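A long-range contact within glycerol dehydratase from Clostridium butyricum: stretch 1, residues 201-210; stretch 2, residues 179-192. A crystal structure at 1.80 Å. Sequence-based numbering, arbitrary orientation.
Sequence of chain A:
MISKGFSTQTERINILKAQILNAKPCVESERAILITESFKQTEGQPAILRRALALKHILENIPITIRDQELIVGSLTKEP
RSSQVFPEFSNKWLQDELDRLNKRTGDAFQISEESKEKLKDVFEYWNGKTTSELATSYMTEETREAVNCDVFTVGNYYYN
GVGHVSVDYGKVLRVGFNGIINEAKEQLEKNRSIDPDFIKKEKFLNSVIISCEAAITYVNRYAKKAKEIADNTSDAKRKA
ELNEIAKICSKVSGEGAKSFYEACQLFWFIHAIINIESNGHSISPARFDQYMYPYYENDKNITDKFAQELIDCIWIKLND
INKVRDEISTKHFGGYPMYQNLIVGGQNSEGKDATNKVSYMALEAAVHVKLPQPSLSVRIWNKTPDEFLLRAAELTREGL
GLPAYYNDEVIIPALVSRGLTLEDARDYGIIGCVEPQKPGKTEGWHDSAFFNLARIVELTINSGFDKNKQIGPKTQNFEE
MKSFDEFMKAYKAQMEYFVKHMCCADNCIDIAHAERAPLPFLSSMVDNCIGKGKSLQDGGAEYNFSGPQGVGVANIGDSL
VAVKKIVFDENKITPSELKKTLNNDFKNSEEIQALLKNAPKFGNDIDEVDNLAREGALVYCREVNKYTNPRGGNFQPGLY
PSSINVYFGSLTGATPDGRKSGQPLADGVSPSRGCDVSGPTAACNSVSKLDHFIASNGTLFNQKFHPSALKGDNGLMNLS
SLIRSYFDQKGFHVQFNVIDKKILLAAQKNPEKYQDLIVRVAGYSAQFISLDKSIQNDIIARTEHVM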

# COMPACT_ATOMS: atom_id res chain seq x y z
N LYS A 201 1.13 0.06 12.34
CA LYS A 201 1.54 -1.00 13.25
C LYS A 201 0.37 -1.36 14.16
O LYS A 201 0.17 -2.53 14.51
CB LYS A 201 2.73 -0.55 14.11
CG LYS A 201 3.99 -0.19 13.32
CD LYS A 201 5.15 0.09 14.28
CE LYS A 201 6.27 0.86 13.60
NZ LYS A 201 6.78 0.17 12.39
N GLU A 202 -0.40 -0.35 14.53
CA GLU A 202 -1.56 -0.56 15.39
C GLU A 202 -2.56 -1.48 14.70
O GLU A 202 -3.08 -2.41 15.32
CB GLU A 202 -2.19 0.81 15.72
CG GLU A 202 -3.37 0.77 16.67
CD GLU A 202 -4.69 0.72 15.94
OE1 GLU A 202 -5.12 -0.38 15.54
OE2 GLU A 202 -5.30 1.80 15.74
N LYS A 203 -2.81 -1.24 13.42
CA LYS A 203 -3.75 -2.08 12.68
C LYS A 203 -3.24 -3.51 12.60
O LYS A 203 -4.01 -4.46 12.68
CB LYS A 203 -3.98 -1.52 11.27
CG LYS A 203 -4.63 -0.13 11.27
CD LYS A 203 -5.80 -0.07 12.25
CE LYS A 203 -6.35 1.35 12.36
NZ LYS A 203 -7.32 1.51 13.48
N PHE A 204 -1.93 -3.67 12.44
CA PHE A 204 -1.35 -5.01 12.36
C PHE A 204 -1.51 -5.75 13.69
O PHE A 204 -1.91 -6.92 13.71
CB PHE A 204 0.14 -4.96 12.02
CG PHE A 204 0.82 -6.29 12.13
CD1 PHE A 204 0.62 -7.28 11.16
CD2 PHE A 204 1.61 -6.60 13.24
CE1 PHE A 204 1.18 -8.55 11.31
CE2 PHE A 204 2.18 -7.87 13.39
CZ PHE A 204 1.96 -8.84 12.42
N LEU A 205 -1.20 -5.08 14.79
CA LEU A 205 -1.31 -5.73 16.10
C LEU A 205 -2.75 -6.10 16.43
O LEU A 205 -3.00 -7.17 16.99
CB LEU A 205 -0.71 -4.84 17.18
CG LEU A 205 0.82 -4.71 17.09
CD1 LEU A 205 1.32 -3.70 18.12
CD2 LEU A 205 1.46 -6.07 17.33
N ASN A 206 -3.70 -5.24 16.07
CA ASN A 206 -5.10 -5.56 16.34
C ASN A 206 -5.58 -6.68 15.43
O ASN A 206 -6.52 -7.41 15.77
CB ASN A 206 -5.97 -4.31 16.17
CG ASN A 206 -5.97 -3.45 17.42
OD1 ASN A 206 -6.34 -3.92 18.50
ND2 ASN A 206 -5.56 -2.21 17.28
N SER A 207 -4.94 -6.84 14.27
CA SER A 207 -5.30 -7.90 13.34
C SER A 207 -4.80 -9.23 13.89
O SER A 207 -5.42 -10.27 13.68
CB SER A 207 -4.70 -7.64 11.96
OG SER A 207 -5.33 -6.53 11.34
N VAL A 208 -3.67 -9.19 14.58
CA VAL A 208 -3.11 -10.40 15.19
C VAL A 208 -4.06 -10.85 16.30
O VAL A 208 -4.31 -12.05 16.47
CB VAL A 208 -1.73 -10.13 15.82
CG1 VAL A 208 -1.33 -11.28 16.73
CG2 VAL A 208 -0.69 -9.95 14.72
N ILE A 209 -4.57 -9.89 17.07
CA ILE A 209 -5.47 -10.19 18.17
C ILE A 209 -6.77 -10.82 17.68
O ILE A 209 -7.22 -11.84 18.21
CB ILE A 209 -5.77 -8.91 18.99
CG1 ILE A 209 -4.48 -8.43 19.65
CG2 ILE A 209 -6.84 -9.20 20.04
CD1 ILE A 209 -4.60 -7.10 20.38
N ILE A 210 -7.36 -10.22 16.65
CA ILE A 210 -8.60 -10.73 16.07
C ILE A 210 -8.37 -12.15 15.55
O ILE A 210 -9.21 -13.04 15.76
CB ILE A 210 -9.06 -9.83 14.89
CG1 ILE A 210 -9.51 -8.47 15.43
CG2 ILE A 210 -10.19 -10.51 14.12
CD1 ILE A 210 -9.76 -7.43 14.35
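Stretch 2, residues 179-192: GIINEAKEQLEKNR

The centre of this contact is apolar and is built from two interlocking side chains. Ile 209 fits as a knob among Ile 181, Ala 184, Lys 185 and Leu 188: its CG1 lies 3.7 Å from Ala 184 CB, its CG2 4.0 Å from Ile 181 CG2, and its CD1 4.1 Å from Leu 188 CD2. Leu 188 returns the arrangement, sitting among Glu 202, Leu 205, Asn 206 and Ile 209, with its CD1 3.4 Å from Leu 205 CD1. Although the CA-to-CB bonds of both knobs point sideways, their ends come nearer the opposing stretch. The chi1 of Leu 188, -137°, falls between the usual wells.

The backbone geometry accounts for this pairing. Stretch 2 enters already helical at Gly 179, with phi/psi near -66/-38 over most of its length, and it runs nearly antiparallel to the helix of stretch 1. The signed crossing angle is -160° and the axes approach to 9.1 Å. The register therefore runs in reverse: the CA atoms of Ile 209 and Ile 181 are 5.2 Å apart, those of Leu 205 and Ala 184 5.7 Å, and those of Glu 202 and Leu 188 6.6 Å. Beside the knobs, Val 208 CG1 lies 4.2 Å from Ala 184 CB and 4.3 Å from Ile 180 CG2.

Toward the polar edge, Leu 205 CD1 packs 3.8 Å from Gln 187 CG and 3.7 Å from Asn 191 ND2. Gln 187 NE2 donates to Asn 191 OD1 at 3.0 Å, linking these two residues within stretch 2. On stretch 1, Asn 206 ND2 donates to Glu 202 OE1 at 2.6 Å, while Asn 206 OD1 lies 3.7 Å from Leu 188 CD2. No hydrogen bond crosses between the stretches, so the 514 Å² interface rests on packing.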

# COMPACT_ATOMS: atom_id res chain seq x y z
N GLY A 179 -1.46 -16.28 25.16
CA GLY A 179 -0.13 -15.71 25.34
C GLY A 179 0.28 -14.80 24.20
O GLY A 179 0.93 -13.78 24.42
N ILE A 180 -0.10 -15.19 22.99
CA ILE A 180 0.21 -14.41 21.80
C ILE A 180 -0.60 -13.12 21.84
O ILE A 180 -0.08 -12.02 21.60
CB ILE A 180 -0.13 -15.21 20.52
CG1 ILE A 180 0.68 -16.51 20.49
CG2 ILE A 180 0.17 -14.37 19.28
CD1 ILE A 180 2.20 -16.30 20.55
N ILE A 181 -1.89 -13.25 22.15
CA ILE A 181 -2.77 -12.09 22.24
C ILE A 181 -2.21 -11.11 23.26
O ILE A 181 -2.16 -9.90 23.01
CB ILE A 181 -4.20 -12.51 22.67
CG1 ILE A 181 -4.84 -13.36 21.57
CG2 ILE A 181 -5.04 -11.26 22.94
CD1 ILE A 181 -6.22 -13.89 21.93
N ASN A 182 -1.78 -11.61 24.41
CA ASN A 182 -1.24 -10.73 25.44
C ASN A 182 0.05 -10.05 25.03
O ASN A 182 0.31 -8.92 25.44
CB ASN A 182 -1.04 -11.50 26.75
CG ASN A 182 -2.36 -11.88 27.40
OD1 ASN A 182 -3.36 -11.17 27.27
ND2 ASN A 182 -2.38 -13.01 28.10
N GLU A 183 0.86 -10.72 24.22
CA GLU A 183 2.10 -10.11 23.75
C GLU A 183 1.76 -8.99 22.78
O GLU A 183 2.42 -7.95 22.75
CB GLU A 183 3.00 -11.15 23.07
CG GLU A 183 4.23 -10.54 22.41
CD GLU A 183 5.30 -11.57 22.09
OE1 GLU A 183 4.95 -12.64 21.56
OE2 GLU A 183 6.48 -11.29 22.38
N ALA A 184 0.73 -9.21 21.97
CA ALA A 184 0.29 -8.21 21.00
C ALA A 184 -0.26 -7.00 21.76
O ALA A 184 0.00 -5.85 21.39
CB ALA A 184 -0.78 -8.79 20.09
N LYS A 185 -1.03 -7.25 22.81
CA LYS A 185 -1.60 -6.16 23.61
C LYS A 185 -0.52 -5.37 24.33
O LYS A 185 -0.62 -4.15 24.46
CB LYS A 185 -2.63 -6.70 24.61
CG LYS A 185 -3.94 -7.12 23.97
CD LYS A 185 -4.94 -7.59 25.02
CE LYS A 185 -6.29 -7.93 24.39
NZ LYS A 185 -7.26 -8.44 25.40
N GLU A 186 0.52 -6.06 24.81
CA GLU A 186 1.61 -5.39 25.50
C GLU A 186 2.38 -4.49 24.54
O GLU A 186 2.80 -3.40 24.91
CB GLU A 186 2.57 -6.41 26.12
CG GLU A 186 1.94 -7.33 27.15
CD GLU A 186 2.93 -8.31 27.76
OE1 GLU A 186 3.77 -8.85 27.01
OE2 GLU A 186 2.87 -8.54 28.99
N GLN A 187 2.57 -4.96 23.31
CA GLN A 187 3.30 -4.19 22.31
C GLN A 187 2.49 -2.95 21.94
O GLN A 187 3.04 -1.87 21.71
CB GLN A 187 3.55 -5.04 21.05
CG GLN A 187 4.48 -4.40 20.03
CD GLN A 187 5.88 -4.17 20.57
OE1 GLN A 187 6.53 -5.09 21.03
NE2 GLN A 187 6.34 -2.92 20.51
N LEU A 188 1.17 -3.12 21.91
CA LEU A 188 0.25 -2.04 21.59
C LEU A 188 0.45 -0.91 22.62
O LEU A 188 0.42 0.27 22.28
CB LEU A 188 -1.18 -2.58 21.64
CG LEU A 188 -2.19 -2.20 20.56
CD1 LEU A 188 -1.54 -2.12 19.19
CD2 LEU A 188 -3.31 -3.24 20.56
N GLU A 189 0.67 -1.29 23.88
CA GLU A 189 0.89 -0.31 24.93
C GLU A 189 2.26 0.35 24.83
O GLU A 189 2.41 1.53 25.15
CB GLU A 189 0.73 -0.96 26.31
CG GLU A 189 -0.72 -1.19 26.70
CD GLU A 189 -1.55 0.07 26.60
OE1 GLU A 189 -1.24 1.05 27.32
OE2 GLU A 189 -2.50 0.10 25.79
N LYS A 190 3.25 -0.41 24.40
CA LYS A 190 4.60 0.13 24.25
C LYS A 190 4.63 1.10 23.07
O LYS A 190 5.45 2.02 23.04
CB LYS A 190 5.61 -0.99 24.01
CG LYS A 190 5.71 -2.01 25.13
CD LYS A 190 6.73 -3.08 24.79
CE LYS A 190 6.81 -4.15 25.87
NZ LYS A 190 7.85 -5.18 25.55
N ASN A 191 3.75 0.87 22.10
CA ASN A 191 3.68 1.69 20.90
C ASN A 191 2.85 2.97 21.02
O ASN A 191 2.86 3.79 20.10
CB ASN A 191 3.14 0.86 19.73
CG ASN A 191 4.15 -0.16 19.23
OD1 ASN A 191 5.26 -0.26 19.75
ND2 ASN A 191 3.76 -0.91 18.20
N ARG A 192 2.13 3.15 22.12
CA ARG A 192 1.34 4.36 22.29
C ARG A 192 2.25 5.53 21.94
O ARG A 192 3.28 5.75 22.60
CB ARG A 192 0.83 4.49 23.73
CG ARG A 192 1.91 4.63 24.78
CD ARG A 192 1.31 4.88 26.16
NE ARG A 192 2.33 5.11 27.18
CZ ARG A 192 2.06 5.39 28.45
NH1 ARG A 192 0.80 5.47 28.86
NH2 ARG A 192 3.05 5.58 29.32